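Long-range contacts in alanine dehydrogenase (Archaeoglobus fulgidus, PDB 1OMO), which catalyses the NAD-dependent, reversible oxidative deamination of L-alanine to pyruvate and ammonium, working as a homodimer: residues V237-E242 with A266-V271; N22-A27 with A294-A299; G34-P39 with A56-Y61; E2-T7 with V303-A308; C188-T193 with G210-A215. One frame throughout, in Å; residues are numbered along the deposited sequence.

In the fold
Contacts 1, 2, 4 and 5 are buried, and contact 3 is only partly buried. Contacts 1 and 5 lie in the same parallel sheet of the Rossmann-type NAD domain. Both pair neighbouring parallel strands by backbone hydrogen bonds, contact 1 at the sheet's edge and contact 5 further in. Contacts 2 and 4 share helix 294-311 and are apolar, with no hydrogen bond across either. Contact 2 sets that helix against helix 17-32, and contact 4 sets it against strand 3-6 of the mixed sheet. Contact 3 joins a loop to strand 50-58 by two backbone bonds and touches contact 2 through M59 and M38. Contacts 3 and 4 both reach the second subunit.

Contact 1: V237-E242 with A266-V271; sequences VVDDLE and ATIGEV
V238 O is gripped by two groups from the 266-271 segment. I268 N donates a hydrogen bond to V238 O at 2.8 Å and meets it almost head-on, with a C=O...N angle of 171°. T267 CA makes a CA-H...O contact with the same V238 O at 3.1 Å. The return bond runs from V238 N to A266 O, 3.0 Å. V237 CA adds a CA-H...O contact to A266 O. These links pair strand 234-238 with strand 264-267 in parallel, at the edge of the Rossmann-type sheet of the NAD domain. V237 and A266 share one face, V238 and T267 the other. V237 CG1, anti to the backbone N (chi1 175°), lies over the start of helix 268-273, 3.5 Å from I268 N. Its apolar partners are I268 CB at 4.1 Å and V271 CG2. T267 closes its strand and caps helix 268-273. It forms a capping box with E270: E270 N donates to T267 OG1 at 3.1 Å, and T267 N donates to E270 OE1 at 2.8 Å. A water links the two segments just past the strand ends, donating to D239 O and accepting from G269 N. The D239 carboxylate is held by another loop. Its OD1 accepts from T291 N and G292 N, next to the NAD-binding S290, and the side chain lies about 5 Å from the bound NAD.

Contact 2: N22-A27 with A294-A299; sequences NAVEEA and AIQDVA
Helices 17-32 and 294-311 pack here through small residues, A23 and A27 on one and A299 on the other. The short segments cross with 135° between their directions, and their axes come within 8.8 Å. A299 CB touches both alanines of the other helix. It is 4.1 Å from A23 CB and 4.0 Å from A27 CB. It also comes within 3.8 Å of the carbonyl oxygen A23 O. At one end I295 reaches past A27. Its CG1 lies between the backbone N and the carbonyl carbon (chi1 57°), and its CD1 touches A27 O at 3.4 Å. V24 and Q296 meet beside the alanines, and their side chains cross obliquely. V24 CG1 lies 3.4 Å from Q296 NE2 and 4.0 Å from Q296 CG. The other amide atom of Q296, OE1, accepts a hydrogen bond from L293 N, which helps fix the amide. Both V24 and Q296 also touch R108, an NAD-binding residue, and Q296 lies about 5 Å from the bound NAD. On the same helix D297 forms salt bridges to R108 and to K65, the probable proton donor and acceptor. No hydrogen bond crosses between the two segments. The contact therefore depends on shape, with methyl groups small enough to let the two backbones come close.

Contact 3: G34-P39 with A56-Y61; sequences GKAQMP and AHLMGY
H57 and Q37 form a single antiparallel bridge, which joins the loop after helix 17-32 to strand 50-58 near the dimer interface. Q37 N donates to H57 O at 2.8 Å, and H57 N donates back to Q37 O at 3.0 Å. The H57 side chain starts beside its partner, with CB 4.0 Å from Q37 CB. CG is anti to the backbone N (chi1 173°), which carries the ring out from the strand, toward the second subunit. Further out, the CD2 edge of the imidazole meets Y61 O in the ring plane, 2.9 Å away. The ring also makes an edge-to-face contact with F46 of the second subunit and packs on L44 of that subunit. Y61 O is placed there by the type I' turn from L58 to Y61, the tip of the hairpin between strands 50-58 and 61-69. Next to the bridge, A36 CB rests 3.6 Å from L58 CB, and L58 in turn packs on A27 of helix 17-32. G34 ends that helix in a Schellman motif. Past the bridge a water spans the two segments: it donates to K35 O at 2.7 Å and accepts from M59 N at 2.8 Å.

Contact 4: E2-T7 with V303-A308; sequences ETLILT and VVYENA
L6 and V304 make the tight part of this contact. L6 CD1 lies 3.4 Å from V304 CG1, and the two side chains slide past each other in opposite directions. The L6 CG is anti to the carbonyl carbon (chi1 -72°), and the chain then extends to bring CD1 within 3.9 Å of A308 CB as well, a less close approach. A308 CB is shared: it also lies 3.8 Å from L4 CD2. Its methyl therefore sits against both leucines. V11 of helix 8-12 touches both L6 and V304, which closes this end into a buried apolar cluster. The contact sets helix 294-311 across strand 3-6 of the mixed sheet, in the domain that forms the beta-sandwich dimer. The short segments run at 105° to each other, and their axes stay 10.6 Å apart, far enough for side chains alone to bridge them. I5 of the same strand packs on I317 of the second subunit. The more exposed side lies toward Y305, which is partly open to solvent, while L4, L6, V304 and A308 are buried. There L4 CD2 approaches the ring obliquely, 3.7 Å from Y305 CD2 and 3.8 Å from Y305 CE2. The ring also packs on L96 and A97 of strand 95-100.

Contact 5: C188-T193 with G210-A215; sequences CDVLVT and GTHINA
Strands 190-193 and 212-215 lie side by side and parallel in the Rossmann-type sheet of the NAD domain. Backbone hydrogen bonds come first. H212 N donates to D189 O (2.7 Å), L191 N to H212 O (2.8 Å), N214 N to L191 O (2.7 Å) and T193 N to N214 O (2.9 Å). CA-H...O contacts fill in between them. The apolar contacts are lighter: L191 CB lies 4.1 Å from T211 CG2, and V190 CG1 meets the edge of the H212 ring. The side-chain polar group is on H212. Its NE2 donates to N214 OD1 at 2.7 Å. OD1 lies near the H212 ring plane, while NE2 sits above the N214 amide carbonyl plane, 51° out of it. The H212 ND1 bonds to T286 OG1, so both ring nitrogens are used within the core. An alanine here would probably leave N214 OD1 and T286 OG1 without their imidazole partner and open a gap beside V190 CG1. D189, just before strand 190-193, forms a salt bridge to R122. At the far end T193 OG1 lies 3.4 Å from A215 CA and makes a weak hydrogen bond to E225 OE1, on a residue of the sodium ion site.

Contact 1: V237-E242 with A266-V271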
# COMPACT_ATOMS: atom_id res chain seq x y z
N VAL A 237 -19.96 4.60 18.55
CA VAL A 237 -18.57 5.00 18.65
C VAL A 237 -17.80 4.21 17.59
O VAL A 237 -17.67 2.98 17.69
CB VAL A 237 -18.01 4.76 20.08
CG1 VAL A 237 -16.48 5.06 20.16
CG2 VAL A 237 -18.73 5.71 21.04
N VAL A 238 -17.29 4.90 16.58
CA VAL A 238 -16.57 4.20 15.55
C VAL A 238 -15.06 4.13 15.75
O VAL A 238 -14.46 4.75 16.63
CB VAL A 238 -16.85 4.76 14.12
CG1 VAL A 238 -18.34 4.96 13.89
CG2 VAL A 238 -16.10 6.06 13.92
N ASP A 239 -14.48 3.34 14.87
CA ASP A 239 -13.08 3.05 14.72
C ASP A 239 -12.39 4.25 14.08
O ASP A 239 -11.45 4.85 14.59
CB ASP A 239 -12.96 1.92 13.70
CG ASP A 239 -12.10 0.89 14.18
OD1 ASP A 239 -11.91 -0.10 13.48
OD2 ASP A 239 -11.62 1.09 15.31
N ASP A 240 -12.88 4.52 12.89
CA ASP A 240 -12.37 5.56 12.06
C ASP A 240 -13.62 5.98 11.36
O ASP A 240 -14.32 5.16 10.78
CB ASP A 240 -11.41 4.95 11.06
CG ASP A 240 -10.96 5.94 10.03
OD1 ASP A 240 -9.93 6.59 10.26
OD2 ASP A 240 -11.66 6.10 9.01
N LEU A 241 -13.93 7.25 11.43
CA LEU A 241 -15.15 7.71 10.81
C LEU A 241 -15.28 7.30 9.34
O LEU A 241 -16.29 6.69 8.95
CB LEU A 241 -15.29 9.22 10.96
CG LEU A 241 -16.56 9.76 10.31
CD1 LEU A 241 -17.79 9.03 10.84
CD2 LEU A 241 -16.65 11.27 10.57
N GLU A 242 -14.28 7.61 8.52
CA GLU A 242 -14.40 7.29 7.10
C GLU A 242 -14.46 5.79 6.75
O GLU A 242 -15.19 5.40 5.84
CB GLU A 242 -13.31 7.99 6.30
CG GLU A 242 -13.86 8.59 4.99
CD GLU A 242 -14.96 9.66 5.17
OE1 GLU A 242 -15.69 9.91 4.19
OE2 GLU A 242 -15.09 10.26 6.26
N ALA A 266 -18.59 9.62 18.52
CA ALA A 266 -17.17 9.85 18.65
C ALA A 266 -16.41 8.69 18.03
O ALA A 266 -17.03 7.73 17.61
CB ALA A 266 -16.83 9.96 20.14
N THR A 267 -15.09 8.79 17.98
CA THR A 267 -14.25 7.68 17.52
C THR A 267 -13.78 7.12 18.87
O THR A 267 -13.83 7.80 19.88
CB THR A 267 -13.00 8.13 16.73
OG1 THR A 267 -12.16 8.92 17.59
CG2 THR A 267 -13.38 8.97 15.51
N ILE A 268 -13.31 5.88 18.90
CA ILE A 268 -12.87 5.31 20.16
C ILE A 268 -11.63 6.04 20.72
O ILE A 268 -11.45 6.11 21.94
CB ILE A 268 -12.60 3.79 19.99
CG1 ILE A 268 -12.32 3.14 21.34
CG2 ILE A 268 -11.47 3.57 19.00
CD1 ILE A 268 -13.32 3.47 22.38
N GLY A 269 -10.80 6.59 19.82
CA GLY A 269 -9.60 7.32 20.22
C GLY A 269 -9.99 8.60 20.94
O GLY A 269 -9.38 9.00 21.94
N GLU A 270 -11.02 9.26 20.45
CA GLU A 270 -11.44 10.47 21.10
C GLU A 270 -11.90 10.17 22.51
O GLU A 270 -11.62 10.94 23.42
CB GLU A 270 -12.58 11.13 20.34
CG GLU A 270 -12.16 11.83 19.08
CD GLU A 270 -13.37 12.25 18.28
OE1 GLU A 270 -14.24 11.41 18.06
OE2 GLU A 270 -13.47 13.42 17.88
N VAL A 271 -12.58 9.04 22.70
CA VAL A 271 -13.04 8.69 24.04
C VAL A 271 -11.86 8.36 24.93
O VAL A 271 -11.78 8.81 26.07
CB VAL A 271 -14.03 7.49 24.03
CG1 VAL A 271 -14.34 7.06 25.45
CG2 VAL A 271 -15.34 7.88 23.32
O HOH W 1 -10.47 5.79 17.21

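Contact 2: N22-A27 with A294-A299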
# COMPACT_ATOMS: atom_id res chain seq x y z
N ASN A 22 -2.57 -3.29 25.21
CA ASN A 22 -1.91 -2.05 25.58
C ASN A 22 -1.52 -1.25 24.36
O ASN A 22 -1.66 -0.03 24.37
CB ASN A 22 -0.67 -2.33 26.42
CG ASN A 22 -1.01 -2.64 27.85
OD1 ASN A 22 -0.22 -3.25 28.58
ND2 ASN A 22 -2.21 -2.22 28.28
N ALA A 23 -1.02 -1.95 23.34
CA ALA A 23 -0.58 -1.33 22.10
C ALA A 23 -1.74 -0.72 21.32
O ALA A 23 -1.63 0.39 20.82
CB ALA A 23 0.15 -2.36 21.23
N VAL A 24 -2.85 -1.44 21.25
CA VAL A 24 -4.00 -0.94 20.51
C VAL A 24 -4.61 0.26 21.21
O VAL A 24 -5.05 1.21 20.56
CB VAL A 24 -5.06 -2.08 20.30
CG1 VAL A 24 -6.35 -1.52 19.67
CG2 VAL A 24 -4.48 -3.12 19.38
N GLU A 25 -4.62 0.24 22.54
CA GLU A 25 -5.16 1.36 23.30
C GLU A 25 -4.33 2.64 23.07
O GLU A 25 -4.87 3.73 22.80
CB GLU A 25 -5.20 1.02 24.79
CG GLU A 25 -5.78 2.15 25.67
CD GLU A 25 -6.21 1.64 27.04
OE1 GLU A 25 -5.54 0.74 27.58
OE2 GLU A 25 -7.20 2.15 27.59
N GLU A 26 -3.00 2.50 23.16
CA GLU A 26 -2.11 3.66 22.95
C GLU A 26 -2.21 4.14 21.49
O GLU A 26 -2.20 5.33 21.21
CB GLU A 26 -0.67 3.27 23.35
CG GLU A 26 0.37 4.35 23.19
CD GLU A 26 0.12 5.61 24.04
OE1 GLU A 26 1.00 6.49 24.03
OE2 GLU A 26 -0.93 5.72 24.72
N ALA A 27 -2.34 3.20 20.55
CA ALA A 27 -2.48 3.56 19.15
C ALA A 27 -3.71 4.43 18.99
O ALA A 27 -3.65 5.45 18.33
CB ALA A 27 -2.64 2.31 18.29
N ALA A 294 -4.93 0.57 10.23
CA ALA A 294 -3.50 0.30 10.06
C ALA A 294 -2.70 0.66 11.33
O ALA A 294 -1.73 -0.01 11.65
CB ALA A 294 -2.94 1.05 8.83
N ILE A 295 -3.11 1.68 12.07
CA ILE A 295 -2.34 1.99 13.27
C ILE A 295 -2.32 0.82 14.25
O ILE A 295 -1.34 0.65 14.97
CB ILE A 295 -2.81 3.30 13.98
CG1 ILE A 295 -4.29 3.22 14.35
CG2 ILE A 295 -2.54 4.48 13.08
CD1 ILE A 295 -4.76 4.30 15.32
N GLN A 296 -3.35 -0.02 14.24
CA GLN A 296 -3.38 -1.20 15.14
C GLN A 296 -2.38 -2.27 14.65
O GLN A 296 -1.70 -2.92 15.46
CB GLN A 296 -4.81 -1.82 15.23
CG GLN A 296 -5.88 -0.85 15.78
CD GLN A 296 -7.36 -1.34 15.64
OE1 GLN A 296 -7.82 -1.71 14.56
NE2 GLN A 296 -8.11 -1.28 16.73
N ASP A 297 -2.28 -2.45 13.34
CA ASP A 297 -1.36 -3.45 12.79
C ASP A 297 0.11 -3.01 13.02
O ASP A 297 0.94 -3.81 13.39
CB ASP A 297 -1.66 -3.66 11.30
CG ASP A 297 -3.06 -4.15 11.06
OD1 ASP A 297 -3.43 -5.13 11.72
OD2 ASP A 297 -3.79 -3.59 10.20
N VAL A 298 0.42 -1.73 12.82
CA VAL A 298 1.80 -1.29 13.06
C VAL A 298 2.18 -1.35 14.55
O VAL A 298 3.24 -1.90 14.92
CB VAL A 298 2.06 0.13 12.51
CG1 VAL A 298 3.51 0.55 12.83
CG2 VAL A 298 1.85 0.14 10.99
N ALA A 299 1.30 -0.82 15.41
CA ALA A 299 1.53 -0.83 16.87
C ALA A 299 1.84 -2.26 17.29
O ALA A 299 2.86 -2.55 17.93
CB ALA A 299 0.28 -0.34 17.61

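Contact 3: G34-P39 with A56-Y61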
# COMPACT_ATOMS: atom_id res chain seq x y z
N GLY A 34 -3.34 13.23 17.06
CA GLY A 34 -2.55 13.60 15.90
C GLY A 34 -1.13 13.09 15.91
O GLY A 34 -0.36 13.43 15.02
N LYS A 35 -0.74 12.29 16.89
CA LYS A 35 0.62 11.77 16.92
C LYS A 35 0.83 10.46 16.13
O LYS A 35 1.78 9.72 16.36
CB LYS A 35 1.09 11.62 18.36
CG LYS A 35 1.17 12.96 19.06
CD LYS A 35 1.54 12.81 20.53
CE LYS A 35 1.50 14.15 21.25
NZ LYS A 35 2.07 13.96 22.60
N ALA A 36 -0.07 10.19 15.20
CA ALA A 36 0.02 9.01 14.35
C ALA A 36 -0.44 9.43 12.97
O ALA A 36 -1.26 10.33 12.81
CB ALA A 36 -0.85 7.87 14.86
N GLN A 37 0.10 8.78 11.96
CA GLN A 37 -0.27 9.12 10.61
C GLN A 37 -0.93 7.86 10.00
O GLN A 37 -0.48 6.73 10.22
CB GLN A 37 1.04 9.55 9.93
CG GLN A 37 1.02 10.01 8.49
CD GLN A 37 2.45 10.40 8.02
OE1 GLN A 37 3.46 9.81 8.46
NE2 GLN A 37 2.53 11.37 7.11
N MET A 38 -2.04 8.03 9.28
CA MET A 38 -2.69 6.88 8.69
C MET A 38 -3.57 7.20 7.48
O MET A 38 -4.63 7.80 7.62
CB MET A 38 -3.54 6.12 9.74
CG MET A 38 -4.27 4.89 9.20
SD MET A 38 -5.33 4.05 10.38
CE MET A 38 -6.58 5.27 10.55
N PRO A 39 -3.11 6.80 6.28
CA PRO A 39 -3.90 7.06 5.08
C PRO A 39 -5.04 6.05 5.00
O PRO A 39 -5.03 5.04 5.69
CB PRO A 39 -2.90 6.82 3.96
CG PRO A 39 -1.59 7.25 4.57
CD PRO A 39 -1.69 6.59 5.93
N ALA A 56 0.75 2.80 7.94
CA ALA A 56 0.63 3.65 9.13
C ALA A 56 1.97 3.97 9.78
O ALA A 56 2.92 3.22 9.67
CB ALA A 56 -0.29 3.00 10.15
N HIS A 57 2.01 5.08 10.49
CA HIS A 57 3.20 5.52 11.18
C HIS A 57 2.85 6.00 12.59
O HIS A 57 1.96 6.87 12.75
CB HIS A 57 3.83 6.67 10.39
CG HIS A 57 4.99 7.32 11.09
ND1 HIS A 57 5.32 8.64 10.88
CD2 HIS A 57 5.90 6.84 11.97
CE1 HIS A 57 6.38 8.95 11.60
NE2 HIS A 57 6.75 7.88 12.28
N LEU A 58 3.52 5.42 13.60
CA LEU A 58 3.34 5.82 15.01
C LEU A 58 4.26 5.00 15.91
O LEU A 58 4.86 4.01 15.47
CB LEU A 58 1.90 5.65 15.50
CG LEU A 58 1.57 4.21 15.91
CD1 LEU A 58 0.21 4.15 16.66
CD2 LEU A 58 1.55 3.35 14.66
N MET A 59 4.37 5.42 17.16
CA MET A 59 5.19 4.71 18.12
C MET A 59 6.60 4.47 17.63
O MET A 59 7.26 3.55 18.08
CB MET A 59 4.54 3.36 18.47
CG MET A 59 3.09 3.49 18.87
SD MET A 59 2.36 1.90 19.13
CE MET A 59 1.15 2.30 20.37
N GLY A 60 7.05 5.29 16.70
CA GLY A 60 8.40 5.16 16.22
C GLY A 60 8.65 4.24 15.05
O GLY A 60 9.81 4.06 14.64
N TYR A 61 7.60 3.64 14.51
CA TYR A 61 7.76 2.76 13.36
C TYR A 61 6.83 3.12 12.23
O TYR A 61 5.90 3.92 12.38
CB TYR A 61 7.48 1.31 13.71
CG TYR A 61 8.50 0.69 14.61
CD1 TYR A 61 8.55 1.01 15.95
CD2 TYR A 61 9.40 -0.24 14.11
CE1 TYR A 61 9.47 0.41 16.79
CE2 TYR A 61 10.34 -0.86 14.94
CZ TYR A 61 10.36 -0.53 16.29
OH TYR A 61 11.21 -1.19 17.14
O HOH W 2 3.73 8.13 17.38

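Contact 4: E2-T7 with V303-A308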
# COMPACT_ATOMS: atom_id res chain seq x y z
N GLU A 2 20.19 -6.34 7.20
CA GLU A 2 19.40 -7.56 7.30
C GLU A 2 17.94 -7.30 7.59
O GLU A 2 17.62 -6.47 8.45
CB GLU A 2 19.94 -8.44 8.43
CG GLU A 2 21.41 -8.77 8.30
CD GLU A 2 21.68 -9.63 7.10
OE1 GLU A 2 21.56 -10.87 7.21
OE2 GLU A 2 21.98 -9.06 6.03
N THR A 3 17.06 -8.00 6.89
CA THR A 3 15.64 -7.89 7.16
C THR A 3 15.22 -9.20 7.85
O THR A 3 15.56 -10.31 7.41
CB THR A 3 14.84 -7.69 5.85
OG1 THR A 3 15.15 -6.39 5.31
CG2 THR A 3 13.35 -7.80 6.10
N LEU A 4 14.51 -9.07 8.97
CA LEU A 4 14.04 -10.23 9.75
C LEU A 4 12.76 -10.79 9.10
O LEU A 4 11.89 -10.02 8.69
CB LEU A 4 13.77 -9.77 11.19
CG LEU A 4 13.36 -10.74 12.28
CD1 LEU A 4 14.55 -11.58 12.66
CD2 LEU A 4 12.82 -9.98 13.48
N ILE A 5 12.68 -12.11 8.97
CA ILE A 5 11.50 -12.77 8.39
C ILE A 5 10.79 -13.53 9.52
O ILE A 5 11.42 -14.35 10.19
CB ILE A 5 11.91 -13.76 7.26
CG1 ILE A 5 12.65 -12.98 6.15
CG2 ILE A 5 10.68 -14.41 6.63
CD1 ILE A 5 11.85 -11.79 5.60
N LEU A 6 9.52 -13.21 9.75
CA LEU A 6 8.75 -13.88 10.81
C LEU A 6 7.51 -14.60 10.29
O LEU A 6 6.66 -14.02 9.59
CB LEU A 6 8.34 -12.89 11.89
CG LEU A 6 9.43 -12.35 12.83
CD1 LEU A 6 8.77 -11.37 13.77
CD2 LEU A 6 10.11 -13.46 13.63
N THR A 7 7.45 -15.87 10.65
CA THR A 7 6.38 -16.77 10.27
C THR A 7 5.17 -16.65 11.21
O THR A 7 5.29 -16.14 12.33
CB THR A 7 6.84 -18.20 10.36
OG1 THR A 7 6.97 -18.56 11.73
CG2 THR A 7 8.20 -18.34 9.84
N VAL A 303 5.55 -4.51 18.61
CA VAL A 303 5.76 -5.37 19.76
C VAL A 303 6.34 -6.72 19.38
O VAL A 303 7.20 -7.25 20.08
CB VAL A 303 4.45 -5.57 20.52
CG1 VAL A 303 4.60 -6.72 21.52
CG2 VAL A 303 4.08 -4.28 21.24
N VAL A 304 5.84 -7.28 18.28
CA VAL A 304 6.33 -8.57 17.78
C VAL A 304 7.79 -8.44 17.35
O VAL A 304 8.61 -9.35 17.59
CB VAL A 304 5.53 -9.02 16.53
CG1 VAL A 304 6.27 -10.15 15.80
CG2 VAL A 304 4.14 -9.46 16.93
N TYR A 305 8.12 -7.32 16.70
CA TYR A 305 9.49 -7.14 16.23
C TYR A 305 10.50 -7.04 17.40
O TYR A 305 11.51 -7.73 17.40
CB TYR A 305 9.60 -5.91 15.30
CG TYR A 305 11.02 -5.61 14.83
CD1 TYR A 305 11.69 -4.47 15.27
CD2 TYR A 305 11.72 -6.49 14.00
CE1 TYR A 305 13.02 -4.20 14.91
CE2 TYR A 305 13.05 -6.24 13.63
CZ TYR A 305 13.69 -5.09 14.09
OH TYR A 305 14.99 -4.83 13.75
N GLU A 306 10.21 -6.21 18.39
CA GLU A 306 11.11 -6.06 19.53
C GLU A 306 11.17 -7.34 20.35
O GLU A 306 12.22 -7.69 20.86
CB GLU A 306 10.69 -4.85 20.38
CG GLU A 306 10.86 -3.55 19.59
CD GLU A 306 10.35 -2.31 20.28
OE1 GLU A 306 10.53 -1.21 19.73
OE2 GLU A 306 9.76 -2.43 21.37
N ASN A 307 10.05 -8.05 20.47
CA ASN A 307 10.12 -9.28 21.23
C ASN A 307 10.90 -10.31 20.44
O ASN A 307 11.46 -11.24 21.01
CB ASN A 307 8.73 -9.82 21.53
CG ASN A 307 8.08 -9.11 22.69
OD1 ASN A 307 8.75 -8.49 23.50
ND2 ASN A 307 6.77 -9.22 22.78
N ALA A 308 10.91 -10.17 19.12
CA ALA A 308 11.62 -11.09 18.27
C ALA A 308 13.14 -10.87 18.44
O ALA A 308 13.90 -11.85 18.51
CB ALA A 308 11.20 -10.89 16.82

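Contact 5: C188-T193 with G210-A215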
# COMPACT_ATOMS: atom_id res chain seq x y z
N CYS A 188 -28.28 -9.40 26.79
CA CYS A 188 -27.06 -9.45 27.58
C CYS A 188 -26.60 -8.05 27.94
O CYS A 188 -27.25 -7.09 27.58
CB CYS A 188 -25.96 -10.13 26.76
SG CYS A 188 -25.67 -9.28 25.18
N ASP A 189 -25.47 -7.92 28.63
CA ASP A 189 -24.95 -6.58 28.95
C ASP A 189 -23.96 -6.11 27.84
O ASP A 189 -23.89 -4.93 27.51
CB ASP A 189 -24.23 -6.60 30.31
CG ASP A 189 -25.06 -7.26 31.41
OD1 ASP A 189 -26.24 -6.90 31.58
OD2 ASP A 189 -24.52 -8.15 32.11
N VAL A 190 -23.21 -7.07 27.28
CA VAL A 190 -22.23 -6.85 26.22
C VAL A 190 -22.54 -7.88 25.13
O VAL A 190 -22.51 -9.09 25.38
CB VAL A 190 -20.77 -7.06 26.76
CG1 VAL A 190 -19.73 -6.92 25.62
CG2 VAL A 190 -20.48 -6.02 27.87
N LEU A 191 -22.85 -7.38 23.93
CA LEU A 191 -23.19 -8.22 22.79
C LEU A 191 -22.11 -8.06 21.70
O LEU A 191 -21.87 -6.95 21.23
CB LEU A 191 -24.58 -7.81 22.25
CG LEU A 191 -25.12 -8.46 20.96
CD1 LEU A 191 -25.32 -9.97 21.15
CD2 LEU A 191 -26.46 -7.80 20.56
N VAL A 192 -21.46 -9.16 21.34
CA VAL A 192 -20.40 -9.19 20.34
C VAL A 192 -20.91 -9.79 19.01
O VAL A 192 -21.07 -11.01 18.93
CB VAL A 192 -19.25 -10.11 20.82
CG1 VAL A 192 -18.11 -10.09 19.82
CG2 VAL A 192 -18.80 -9.71 22.21
N THR A 193 -21.15 -8.98 17.98
CA THR A 193 -21.62 -9.54 16.70
C THR A 193 -20.39 -9.75 15.81
O THR A 193 -19.65 -8.84 15.53
CB THR A 193 -22.65 -8.64 16.02
OG1 THR A 193 -22.02 -7.44 15.61
CG2 THR A 193 -23.82 -8.33 17.00
N GLY A 210 -28.97 -0.39 28.28
CA GLY A 210 -27.68 -0.63 28.91
C GLY A 210 -26.74 -1.59 28.19
O GLY A 210 -25.63 -1.87 28.67
N THR A 211 -27.17 -2.11 27.06
CA THR A 211 -26.32 -3.04 26.34
C THR A 211 -25.19 -2.33 25.59
O THR A 211 -25.39 -1.26 24.99
CB THR A 211 -27.10 -3.86 25.30
OG1 THR A 211 -28.24 -4.48 25.92
CG2 THR A 211 -26.20 -4.94 24.68
N HIS A 212 -24.00 -2.92 25.64
CA HIS A 212 -22.90 -2.41 24.86
C HIS A 212 -22.67 -3.42 23.74
O HIS A 212 -22.45 -4.58 24.02
CB HIS A 212 -21.61 -2.30 25.63
CG HIS A 212 -20.46 -2.09 24.72
ND1 HIS A 212 -20.34 -0.96 23.93
CD2 HIS A 212 -19.50 -2.94 24.30
CE1 HIS A 212 -19.37 -1.13 23.06
NE2 HIS A 212 -18.84 -2.33 23.26
N ILE A 213 -22.69 -2.97 22.50
CA ILE A 213 -22.50 -3.87 21.38
C ILE A 213 -21.15 -3.68 20.67
O ILE A 213 -20.81 -2.58 20.22
CB ILE A 213 -23.60 -3.70 20.31
CG1 ILE A 213 -24.97 -3.81 20.94
CG2 ILE A 213 -23.47 -4.78 19.21
CD1 ILE A 213 -26.09 -3.48 19.95
N ASN A 214 -20.37 -4.75 20.62
CA ASN A 214 -19.14 -4.67 19.87
C ASN A 214 -19.59 -5.17 18.50
O ASN A 214 -19.86 -6.36 18.34
CB ASN A 214 -18.08 -5.60 20.46
CG ASN A 214 -17.13 -4.90 21.40
OD1 ASN A 214 -17.20 -3.68 21.59
ND2 ASN A 214 -16.25 -5.66 22.00
N ALA A 215 -19.77 -4.26 17.54
CA ALA A 215 -20.20 -4.65 16.19
C ALA A 215 -18.92 -4.84 15.37
O ALA A 215 -18.35 -3.86 14.87
CB ALA A 215 -21.07 -3.57 15.59
O HOH W 3 -29.63 -6.77 25.27
O HOH W 4 -23.20 -2.55 29.03